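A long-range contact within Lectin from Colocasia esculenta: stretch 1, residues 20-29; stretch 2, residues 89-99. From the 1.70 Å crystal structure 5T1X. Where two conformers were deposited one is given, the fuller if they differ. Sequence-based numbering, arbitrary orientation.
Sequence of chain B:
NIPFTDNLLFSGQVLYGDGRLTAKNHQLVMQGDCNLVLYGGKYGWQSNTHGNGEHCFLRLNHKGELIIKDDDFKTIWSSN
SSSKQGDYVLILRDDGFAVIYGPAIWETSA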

# COMPACT_ATOMS: atom_id res chain seq x y z
N ARG B 20 10.00 0.68 12.49
CA ARG B 20 8.54 0.71 12.43
C ARG B 20 7.95 1.42 11.23
O ARG B 20 8.61 2.24 10.58
CB ARG B 20 8.03 1.45 13.69
CG ARG B 20 8.39 2.95 13.75
CD ARG B 20 8.26 3.52 15.14
NE ARG B 20 9.30 2.94 16.00
CZ ARG B 20 9.18 2.76 17.31
NH1 ARG B 20 8.07 3.13 17.94
NH2 ARG B 20 10.16 2.21 18.00
N LEU B 21 6.65 1.16 11.01
CA LEU B 21 5.80 1.91 10.11
C LEU B 21 5.01 2.88 10.96
O LEU B 21 4.67 2.55 12.11
CB LEU B 21 4.84 1.02 9.28
CG LEU B 21 5.45 -0.13 8.48
CD1 LEU B 21 4.40 -0.76 7.62
CD2 LEU B 21 6.63 0.34 7.63
N THR B 22 4.75 4.08 10.44
CA THR B 22 3.98 5.10 11.15
C THR B 22 2.98 5.72 10.19
O THR B 22 3.28 5.91 9.01
CB THR B 22 4.88 6.19 11.77
OG1 THR B 22 5.65 6.82 10.74
CG2 THR B 22 5.83 5.64 12.84
N ALA B 23 1.77 6.02 10.69
CA ALA B 23 0.71 6.70 9.94
C ALA B 23 -0.19 7.39 10.94
O ALA B 23 -0.77 6.71 11.78
CB ALA B 23 -0.09 5.72 9.09
N LYS B 24 -0.26 8.73 10.88
CA LYS B 24 -1.05 9.52 11.84
C LYS B 24 -0.54 9.16 13.25
O LYS B 24 0.68 9.22 13.46
CB LYS B 24 -2.57 9.31 11.65
CG LYS B 24 -3.09 9.93 10.33
CD LYS B 24 -4.43 9.35 9.87
CE LYS B 24 -5.59 9.65 10.79
NZ LYS B 24 -6.82 8.90 10.40
N ASN B 25 -1.42 8.70 14.16
CA ASN B 25 -1.06 8.27 15.51
C ASN B 25 -0.80 6.75 15.59
O ASN B 25 -0.47 6.25 16.67
CB ASN B 25 -2.14 8.69 16.52
CG ASN B 25 -3.60 8.49 16.14
OD1 ASN B 25 -3.95 7.99 15.06
ND2 ASN B 25 -4.49 8.93 17.02
N HIS B 26 -0.92 6.02 14.47
CA HIS B 26 -0.70 4.56 14.44
C HIS B 26 0.76 4.21 14.20
O HIS B 26 1.46 4.90 13.46
CB HIS B 26 -1.54 3.88 13.34
CG HIS B 26 -2.96 4.37 13.24
ND1 HIS B 26 -3.85 4.21 14.29
CD2 HIS B 26 -3.59 4.98 12.21
CE1 HIS B 26 -4.98 4.75 13.88
NE2 HIS B 26 -4.89 5.22 12.64
N GLN B 27 1.22 3.08 14.78
CA GLN B 27 2.57 2.56 14.57
C GLN B 27 2.53 1.04 14.46
O GLN B 27 1.72 0.42 15.15
CB GLN B 27 3.54 2.93 15.72
CG GLN B 27 3.67 4.41 16.03
CD GLN B 27 4.55 4.58 17.25
OE1 GLN B 27 5.77 4.48 17.17
NE2 GLN B 27 3.94 4.79 18.40
N LEU B 28 3.39 0.45 13.63
CA LEU B 28 3.56 -1.00 13.54
C LEU B 28 5.03 -1.24 13.79
O LEU B 28 5.84 -0.89 12.94
CB LEU B 28 3.06 -1.60 12.20
CG LEU B 28 3.22 -3.13 12.07
CD1 LEU B 28 2.29 -3.89 13.03
CD2 LEU B 28 2.97 -3.60 10.64
N VAL B 29 5.38 -1.76 14.98
CA VAL B 29 6.77 -1.88 15.40
C VAL B 29 7.27 -3.33 15.45
O VAL B 29 6.67 -4.14 16.13
CB VAL B 29 6.98 -1.21 16.81
CG1 VAL B 29 8.47 -1.08 17.13
CG2 VAL B 29 6.30 0.16 16.91
N VAL B 89 2.78 -5.25 -1.04
CA VAL B 89 3.01 -4.11 -0.17
C VAL B 89 2.17 -4.26 1.09
O VAL B 89 1.02 -4.68 1.02
CB VAL B 89 2.76 -2.74 -0.88
CG1 VAL B 89 1.29 -2.57 -1.28
CG2 VAL B 89 3.23 -1.56 -0.03
N LEU B 90 2.77 -3.97 2.24
CA LEU B 90 2.08 -3.91 3.52
C LEU B 90 1.86 -2.44 3.79
O LEU B 90 2.84 -1.68 3.78
CB LEU B 90 2.94 -4.57 4.63
CG LEU B 90 2.48 -4.33 6.08
CD1 LEU B 90 1.21 -5.10 6.42
CD2 LEU B 90 3.58 -4.74 7.06
N ILE B 91 0.60 -2.02 3.97
CA ILE B 91 0.30 -0.63 4.23
C ILE B 91 -0.25 -0.48 5.64
O ILE B 91 -1.25 -1.12 5.97
CB ILE B 91 -0.71 -0.02 3.20
CG1 ILE B 91 -0.27 -0.27 1.73
CG2 ILE B 91 -0.92 1.49 3.48
CD1 ILE B 91 -1.29 0.20 0.67
N LEU B 92 0.36 0.41 6.43
CA LEU B 92 -0.23 0.81 7.71
C LEU B 92 -1.13 1.96 7.32
O LEU B 92 -0.64 3.07 7.04
CB LEU B 92 0.83 1.19 8.77
CG LEU B 92 0.24 1.68 10.12
CD1 LEU B 92 -0.57 0.59 10.82
CD2 LEU B 92 1.32 2.25 11.02
N ARG B 93 -2.41 1.67 7.13
CA ARG B 93 -3.37 2.63 6.62
C ARG B 93 -3.68 3.76 7.59
O ARG B 93 -3.52 3.61 8.80
CB ARG B 93 -4.67 1.90 6.25
CG ARG B 93 -4.37 0.94 5.10
CD ARG B 93 -5.53 0.13 4.56
NE ARG B 93 -6.74 0.18 5.21
CZ ARG B 93 -7.89 -0.48 4.90
NH1 ARG B 93 -7.94 -1.32 3.88
NH2 ARG B 93 -8.98 -0.30 5.63
N ASP B 94 -4.20 4.86 7.05
CA ASP B 94 -4.60 6.00 7.87
C ASP B 94 -5.69 5.61 8.88
O ASP B 94 -5.78 6.24 9.93
CB ASP B 94 -5.14 7.12 6.97
CG ASP B 94 -4.12 7.82 6.09
OD1 ASP B 94 -2.91 7.54 6.24
OD2 ASP B 94 -4.53 8.64 5.26
N ASP B 95 -6.50 4.57 8.56
CA ASP B 95 -7.58 4.13 9.44
C ASP B 95 -7.12 3.09 10.49
O ASP B 95 -7.95 2.57 11.22
CB ASP B 95 -8.80 3.62 8.63
CG ASP B 95 -8.55 2.43 7.71
OD1 ASP B 95 -7.43 1.88 7.75
OD2 ASP B 95 -9.49 2.01 7.02
N GLY B 96 -5.81 2.83 10.59
CA GLY B 96 -5.26 1.94 11.62
C GLY B 96 -5.08 0.49 11.24
O GLY B 96 -4.32 -0.22 11.92
N PHE B 97 -5.77 0.02 10.20
CA PHE B 97 -5.60 -1.35 9.72
C PHE B 97 -4.24 -1.50 9.06
O PHE B 97 -3.77 -0.56 8.43
CB PHE B 97 -6.69 -1.69 8.68
CG PHE B 97 -8.09 -1.81 9.22
CD1 PHE B 97 -8.56 -3.01 9.74
CD2 PHE B 97 -8.96 -0.73 9.19
CE1 PHE B 97 -9.86 -3.13 10.23
CE2 PHE B 97 -10.27 -0.84 9.67
CZ PHE B 97 -10.70 -2.04 10.18
N ALA B 98 -3.61 -2.67 9.20
CA ALA B 98 -2.36 -2.97 8.47
C ALA B 98 -2.73 -4.05 7.49
O ALA B 98 -3.24 -5.10 7.90
CB ALA B 98 -1.25 -3.40 9.42
N VAL B 99 -2.62 -3.76 6.18
CA VAL B 99 -3.12 -4.69 5.17
C VAL B 99 -2.06 -5.03 4.13
O VAL B 99 -1.36 -4.14 3.65
CB VAL B 99 -4.37 -4.07 4.47
CG1 VAL B 99 -4.95 -5.02 3.42
CG2 VAL B 99 -5.45 -3.69 5.49

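Each stretch is a hairpin. In the first, strands 20-23 and 26-29 pair through Leu 21 N to Leu 28 O and Leu 28 N to Leu 21 O, both 2.9 Å, across a type II' turn from Ala 23 to His 26; in the second, a type I turn spans Arg 93 to Gly 96. No backbone-to-backbone hydrogen bond joins the two; contact is made by side chains against side chains and against the facing backbone. Strand 20-23 approaches strand 89-92 no closer than 7.4 Å between axes, at 50°.

The apolar contact centers on Leu 92, which has the largest covered area. Leu 92 CB lies 4.0 Å from Leu 21 CB, Leu 92 CG 4.2 Å from Ala 23 CB, and Leu 92 CD2 4.4 Å from Leu 28 CB. Farther along, Leu 90 CD2 sits 3.8 Å from Leu 28 CD2 and 4.1 Å from Leu 21 CD1. These buried aliphatic groups pack by van der Waals contact.

Polar bonding gathers at the turns, where the carbonyl of Asp 94 accepts twice: from Lys 24 NZ to Asp 94 O at 2.9 Å, and weakly from His 26 NE2 to Asp 94 O at 3.0 Å (132°).

The His 26 ring also carries a CH-pi contact: Gly 96 CA stands 3.4 Å from the His 26 ring centroid, 9° off the normal. Gly 96 lacks a side chain; an ideal CB would lie 3.2 Å from His 26 CE1.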